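Local coordinates for protein phenolic acid decarboxylase (Sedimentibacter hydroxybenzoicus, PDB 7AE5) that catalyses the reversible, non-oxidative decarboxylation of 4-hydroxybenzoate and 3,4-dihydroxybenzoate with prenylated FMN and manganese as cofactors, at residues K55-V63 / L125-R133. Sequence-based numbering, arbitrary orientation.
Sequences KIKGYKYSV and LFEILPLYR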
ATOM      1  N   LYS C  55      38.850  27.567  36.292  1.00 71.15           N
ATOM      2  CA  LYS C  55      40.105  26.876  36.563  1.00 72.03           C
ATOM      3  C   LYS C  55      40.056  25.478  35.966  1.00 70.49           C
ATOM      4  O   LYS C  55      39.194  24.673  36.335  1.00 70.17           O
ATOM      5  CB  LYS C  55      40.377  26.806  38.069  1.00 74.54           C
ATOM      6  N   ILE C  56      40.981  25.193  35.054  1.00 56.64           N
ATOM      7  CA  ILE C  56      41.148  23.869  34.465  1.00 55.52           C
ATOM      8  C   ILE C  56      42.571  23.410  34.749  1.00 56.96           C
ATOM      9  O   ILE C  56      43.527  24.155  34.502  1.00 57.62           O
ATOM     10  CB  ILE C  56      40.858  23.875  32.953  1.00 53.27           C
ATOM     11  CG1 ILE C  56      39.437  24.375  32.681  1.00 51.99           C
ATOM     12  CG2 ILE C  56      41.043  22.484  32.369  1.00 52.35           C
ATOM     13  CD1 ILE C  56      39.368  25.815  32.223  1.00 51.93           C
ATOM     14  N   LYS C  57      42.708  22.189  35.266  1.00 78.77           N
ATOM     15  CA  LYS C  57      43.998  21.710  35.748  1.00 80.54           C
ATOM     16  C   LYS C  57      45.025  21.669  34.623  1.00 79.90           C
ATOM     17  O   LYS C  57      44.795  21.061  33.574  1.00 78.26           O
ATOM     18  CB  LYS C  57      43.846  20.322  36.370  1.00 81.30           C
ATOM     19  CG  LYS C  57      45.164  19.591  36.551  1.00 82.85           C
ATOM     20  CD  LYS C  57      44.967  18.154  37.002  1.00 83.59           C
ATOM     21  CE  LYS C  57      45.580  17.181  36.004  1.00 82.91           C
ATOM     22  NZ  LYS C  57      46.045  15.924  36.657  1.00 84.79           N
ATOM     23  N   GLY C  58      46.169  22.316  34.853  1.00 60.23           N
ATOM     24  CA  GLY C  58      47.232  22.384  33.877  1.00 60.04           C
ATOM     25  C   GLY C  58      47.153  23.560  32.930  1.00 58.98           C
ATOM     26  O   GLY C  58      48.122  23.817  32.204  1.00 59.24           O
ATOM     27  N   TYR C  59      46.039  24.284  32.917  1.00 62.44           N
ATOM     28  CA  TYR C  59      45.837  25.396  32.004  1.00 61.54           C
ATOM     29  C   TYR C  59      45.806  26.711  32.770  1.00 62.92           C
ATOM     30  O   TYR C  59      45.666  26.757  33.994  1.00 64.28           O
ATOM     31  CB  TYR C  59      44.549  25.210  31.196  1.00 59.31           C
ATOM     32  CG  TYR C  59      44.654  24.129  30.145  1.00 57.94           C
ATOM     33  CD1 TYR C  59      45.604  24.205  29.133  1.00 57.94           C
ATOM     34  CD2 TYR C  59      43.816  23.024  30.173  1.00 56.87           C
ATOM     35  CE1 TYR C  59      45.707  23.214  28.173  1.00 56.92           C
ATOM     36  CE2 TYR C  59      43.910  22.031  29.218  1.00 55.83           C
ATOM     37  CZ  TYR C  59      44.856  22.130  28.221  1.00 55.85           C
ATOM     38  OH  TYR C  59      44.947  21.138  27.273  1.00 55.02           O
ATOM     39  N   LYS C  60      45.931  27.792  32.013  1.00 75.61           N
ATOM     40  CA  LYS C  60      46.101  29.121  32.565  1.00 77.16           C
ATOM     41  C   LYS C  60      44.880  30.012  32.337  1.00 76.37           C
ATOM     42  O   LYS C  60      44.738  31.033  33.021  1.00 77.77           O
ATOM     43  CB  LYS C  60      47.385  29.721  31.954  1.00 78.16           C
ATOM     44  CG  LYS C  60      47.601  31.215  32.057  1.00 79.56           C
ATOM     45  CD  LYS C  60      48.121  31.789  30.726  1.00 79.24           C
ATOM     46  CE  LYS C  60      49.611  31.612  30.447  1.00 80.45           C
ATOM     47  NZ  LYS C  60      49.877  32.305  29.149  1.00 80.23           N
ATOM     48  N   TYR C  61      43.951  29.600  31.470  1.00 75.54           N
ATOM     49  CA  TYR C  61      42.840  30.431  31.009  1.00 74.70           C
ATOM     50  C   TYR C  61      41.491  29.746  31.213  1.00 73.30           C
ATOM     51  O   TYR C  61      41.405  28.737  31.920  1.00 73.33           O
ATOM     52  CB  TYR C  61      43.085  30.783  29.543  1.00 73.72           C
ATOM     53  CG  TYR C  61      44.137  31.855  29.364  1.00 75.41           C
ATOM     54  CD1 TYR C  61      44.508  32.677  30.433  1.00 77.48           C
ATOM     55  CD2 TYR C  61      44.866  31.940  28.180  1.00 75.15           C
ATOM     56  CE1 TYR C  61      45.483  33.641  30.289  1.00 79.16           C
ATOM     57  CE2 TYR C  61      45.862  32.881  28.026  1.00 76.87           C
ATOM     58  CZ  TYR C  61      46.163  33.736  29.084  1.00 78.84           C
ATOM     59  OH  TYR C  61      47.154  34.681  28.946  1.00 80.70           O
ATOM     60  N   SER C  62      40.433  30.279  30.607  1.00 64.42           N
ATOM     61  CA  SER C  62      39.069  29.865  30.914  1.00 63.43           C
ATOM     62  C   SER C  62      38.423  29.104  29.760  1.00 61.16           C
ATOM     63  O   SER C  62      38.881  29.141  28.615  1.00 60.37           O
ATOM     64  CB  SER C  62      38.202  31.080  31.264  1.00 64.23           C
ATOM     65  OG  SER C  62      38.954  32.071  31.940  1.00 66.39           O
ATOM     66  N   VAL C  63      37.329  28.414  30.089  1.00 52.56           N
ATOM     67  CA  VAL C  63      36.496  27.697  29.129  1.00 50.51           C
ATOM     68  C   VAL C  63      35.039  28.044  29.405  1.00 50.15           C
ATOM     69  O   VAL C  63      34.622  28.121  30.566  1.00 51.26           O
ATOM     70  CB  VAL C  63      36.712  26.169  29.208  1.00 49.90           C
ATOM     71  CG1 VAL C  63      35.578  25.416  28.516  1.00 48.16           C
ATOM     72  CG2 VAL C  63      38.035  25.789  28.588  1.00 49.97           C
ATOM     73  N   LEU C 125      49.204  26.235  20.975  1.00 65.76           N
ATOM     74  CA  LEU C 125      47.784  26.473  21.212  1.00 64.29           C
ATOM     75  C   LEU C 125      47.388  26.145  22.644  1.00 64.44           C
ATOM     76  O   LEU C 125      46.414  26.705  23.158  1.00 64.47           O
ATOM     77  CB  LEU C 125      46.936  25.653  20.239  1.00 61.54           C
ATOM     78  CG  LEU C 125      47.034  26.011  18.757  1.00 61.46           C
ATOM     79  CD1 LEU C 125      46.578  24.842  17.898  1.00 59.25           C
ATOM     80  CD2 LEU C 125      46.215  27.255  18.462  1.00 62.01           C
ATOM     81  N   PHE C 126      48.126  25.250  23.304  1.00 64.28           N
ATOM     82  CA  PHE C 126      47.751  24.841  24.652  1.00 64.68           C
ATOM     83  C   PHE C 126      48.004  25.944  25.671  1.00 67.44           C
ATOM     84  O   PHE C 126      47.305  26.015  26.687  1.00 68.01           O
ATOM     85  CB  PHE C 126      48.497  23.567  25.036  1.00 64.69           C
ATOM     86  CG  PHE C 126      48.001  22.345  24.323  1.00 62.24           C
ATOM     87  CD1 PHE C 126      48.483  22.014  23.069  1.00 61.41           C
ATOM     88  CD2 PHE C 126      47.043  21.531  24.903  1.00 61.11           C
ATOM     89  CE1 PHE C 126      48.025  20.889  22.409  1.00 59.49           C
ATOM     90  CE2 PHE C 126      46.581  20.406  24.250  1.00 59.19           C
ATOM     91  CZ  PHE C 126      47.071  20.085  23.001  1.00 58.40           C
ATOM     92  N   GLU C 127      48.988  26.811  25.423  1.00 68.32           N
ATOM     93  CA  GLU C 127      49.198  27.957  26.299  1.00 71.26           C
ATOM     94  C   GLU C 127      48.146  29.040  26.101  1.00 71.47           C
ATOM     95  O   GLU C 127      48.139  30.017  26.857  1.00 74.10           O
ATOM     96  CB  GLU C 127      50.598  28.537  26.085  1.00 73.69           C
ATOM     97  CG  GLU C 127      51.653  27.928  26.996  1.00 75.25           C
ATOM     98  CD  GLU C 127      53.064  28.088  26.460  1.00 76.87           C
ATOM     99  OE1 GLU C 127      53.231  28.708  25.387  1.00 76.96           O
ATOM    100  OE2 GLU C 127      54.007  27.592  27.114  1.00 78.30           O
ATOM    101  N   ILE C 128      47.265  28.887  25.117  1.00 68.80           N
ATOM    102  CA  ILE C 128      46.167  29.813  24.873  1.00 68.88           C
ATOM    103  C   ILE C 128      44.820  29.170  25.181  1.00 66.75           C
ATOM    104  O   ILE C 128      43.983  29.757  25.867  1.00 67.86           O
ATOM    105  CB  ILE C 128      46.204  30.343  23.421  1.00 68.34           C
ATOM    106  CG1 ILE C 128      47.483  31.145  23.172  1.00 71.11           C
ATOM    107  CG2 ILE C 128      44.970  31.187  23.127  1.00 68.32           C
ATOM    108  CD1 ILE C 128      47.703  32.264  24.162  1.00 74.56           C
ATOM    109  N   LEU C 129      44.599  27.951  24.688  1.00 58.58           N
ATOM    110  CA  LEU C 129      43.306  27.294  24.774  1.00 56.48           C
ATOM    111  C   LEU C 129      43.362  26.117  25.732  1.00 56.14           C
ATOM    112  O   LEU C 129      44.219  25.237  25.575  1.00 55.62           O
ATOM    113  CB  LEU C 129      42.862  26.807  23.390  1.00 53.79           C
ATOM    114  CG  LEU C 129      42.770  27.859  22.285  1.00 54.12           C
ATOM    115  CD1 LEU C 129      42.525  27.193  20.939  1.00 51.72           C
ATOM    116  CD2 LEU C 129      41.675  28.867  22.593  1.00 55.05           C
ATOM    117  N   PRO C 130      42.482  26.062  26.731  1.00 63.14           N
ATOM    118  CA  PRO C 130      42.354  24.834  27.527  1.00 62.77           C
ATOM    119  C   PRO C 130      41.694  23.727  26.720  1.00 59.91           C
ATOM    120  O   PRO C 130      40.475  23.533  26.788  1.00 59.21           O
ATOM    121  CB  PRO C 130      41.488  25.268  28.718  1.00 64.66           C
ATOM    122  CG  PRO C 130      41.549  26.767  28.727  1.00 66.65           C
ATOM    123  CD  PRO C 130      41.703  27.173  27.299  1.00 64.94           C
ATOM    124  N   LEU C 131      42.496  22.999  25.948  1.00 57.79           N
ATOM    125  CA  LEU C 131      41.974  22.002  25.025  1.00 56.53           C
ATOM    126  C   LEU C 131      41.684  20.691  25.745  1.00 56.92           C
ATOM    127  O   LEU C 131      42.423  20.279  26.644  1.00 57.82           O
ATOM    128  CB  LEU C 131      42.965  21.775  23.884  1.00 55.82           C
ATOM    129  CG  LEU C 131      43.064  22.940  22.897  1.00 55.60           C
ATOM    130  CD1 LEU C 131      44.405  22.934  22.178  1.00 55.62           C
ATOM    131  CD2 LEU C 131      41.913  22.897  21.901  1.00 54.64           C
ATOM    132  N   TYR C 132      40.604  20.032  25.328  1.00 49.07           N
ATOM    133  CA  TYR C 132      40.107  18.839  25.996  1.00 49.82           C
ATOM    134  C   TYR C 132      39.418  17.952  24.968  1.00 48.98           C
ATOM    135  O   TYR C 132      39.175  18.360  23.829  1.00 47.67           O
ATOM    136  CB  TYR C 132      39.145  19.205  27.131  1.00 50.81           C
ATOM    137  CG  TYR C 132      37.930  19.969  26.658  1.00 50.26           C
ATOM    138  CD1 TYR C 132      37.996  21.336  26.414  1.00 50.06           C
ATOM    139  CD2 TYR C 132      36.719  19.325  26.449  1.00 50.15           C
ATOM    140  CE1 TYR C 132      36.889  22.036  25.977  1.00 49.86           C
ATOM    141  CE2 TYR C 132      35.608  20.016  26.013  1.00 49.70           C
ATOM    142  CZ  TYR C 132      35.696  21.369  25.778  1.00 49.64           C
ATOM    143  OH  TYR C 132      34.585  22.054  25.345  1.00 49.49           O
ATOM    144  N   ARG C 133      39.099  16.728  25.380  1.00 49.42           N
ATOM    145  CA  ARG C 133      38.410  15.782  24.511  1.00 49.03           C
ATOM    146  C   ARG C 133      36.904  15.909  24.715  1.00 49.03           C
ATOM    147  O   ARG C 133      36.405  15.731  25.833  1.00 50.36           O
ATOM    148  CB  ARG C 133      38.869  14.349  24.775  1.00 50.46           C
ATOM    149  CG  ARG C 133      38.564  13.416  23.614  1.00 50.11           C
ATOM    150  CD  ARG C 133      38.871  11.964  23.934  1.00 52.01           C
ATOM    151  NE  ARG C 133      40.289  11.730  24.180  1.00 52.63           N
ATOM    152  CZ  ARG C 133      41.211  11.655  23.230  1.00 51.79           C
ATOM    153  NH1 ARG C 133      40.907  11.835  21.954  1.00 50.18           N
ATOM    154  NH2 ARG C 133      42.469  11.389  23.567  1.00 52.56           N
TER
HETATM  155  O   HOH W   1      47.367  27.729  29.110  1.00 45.36           O
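Tyr59 lies with one ring face over the backbone of Pro130, whose CA stands 3.4 Å from the centroid of the Tyr59 ring and only 6° off its normal, a CH-pi contact. A type II beta turn from Ile56 to Tyr59 delivers the ring; glycine fits at Gly58 (phi 90°), where a CB would press on Lys57 O. Tyr59 CG lies anti to its own carbonyl carbon, beside the backbone N (chi1 -72°), which points the phenol across the 125-133 segment until Tyr59 OH donates to Leu131 O at 2.7 Å, in the carbonyl plane and on a lone pair. Tyrosine suits this place because its flat face packs while its hydroxyl, against the edge of Phe126, shares the Leu131 carbonyl with Arg36 of the ShdD chain, which also bonds Tyr59 OH. Pro130, centre of an inverse gamma turn, offers a rigid, apolar surface: beta-branched Val63 lays CG2 tightly on Pro130 CB, at 3.5 Å, and Ile56 CD1 reaches the same CB at 4.1 Å.

Toward Lys60 and Glu127 the fit is looser. A water bridges Lys60 N (3.2 Å) and Phe126 O (3.0 Å), and the charged ends of exposed Lys60 and Glu127 do not meet, though ShdD touches both residues. Tyr61, partly exposed, turns its ring edge to Ile128 O, with CD2 3.3 Å from that oxygen.

The contact joins the N-terminal and Rift-related, FMN-binding-type domains of this UbiD-family enzyme. Strand 62-65 lies between strands 50-53 and 304-306 in a mixed sheet; Phe305 packs on Val63 and Pro130, and Ile34 of helix 33-43 on Ile56 and Val63.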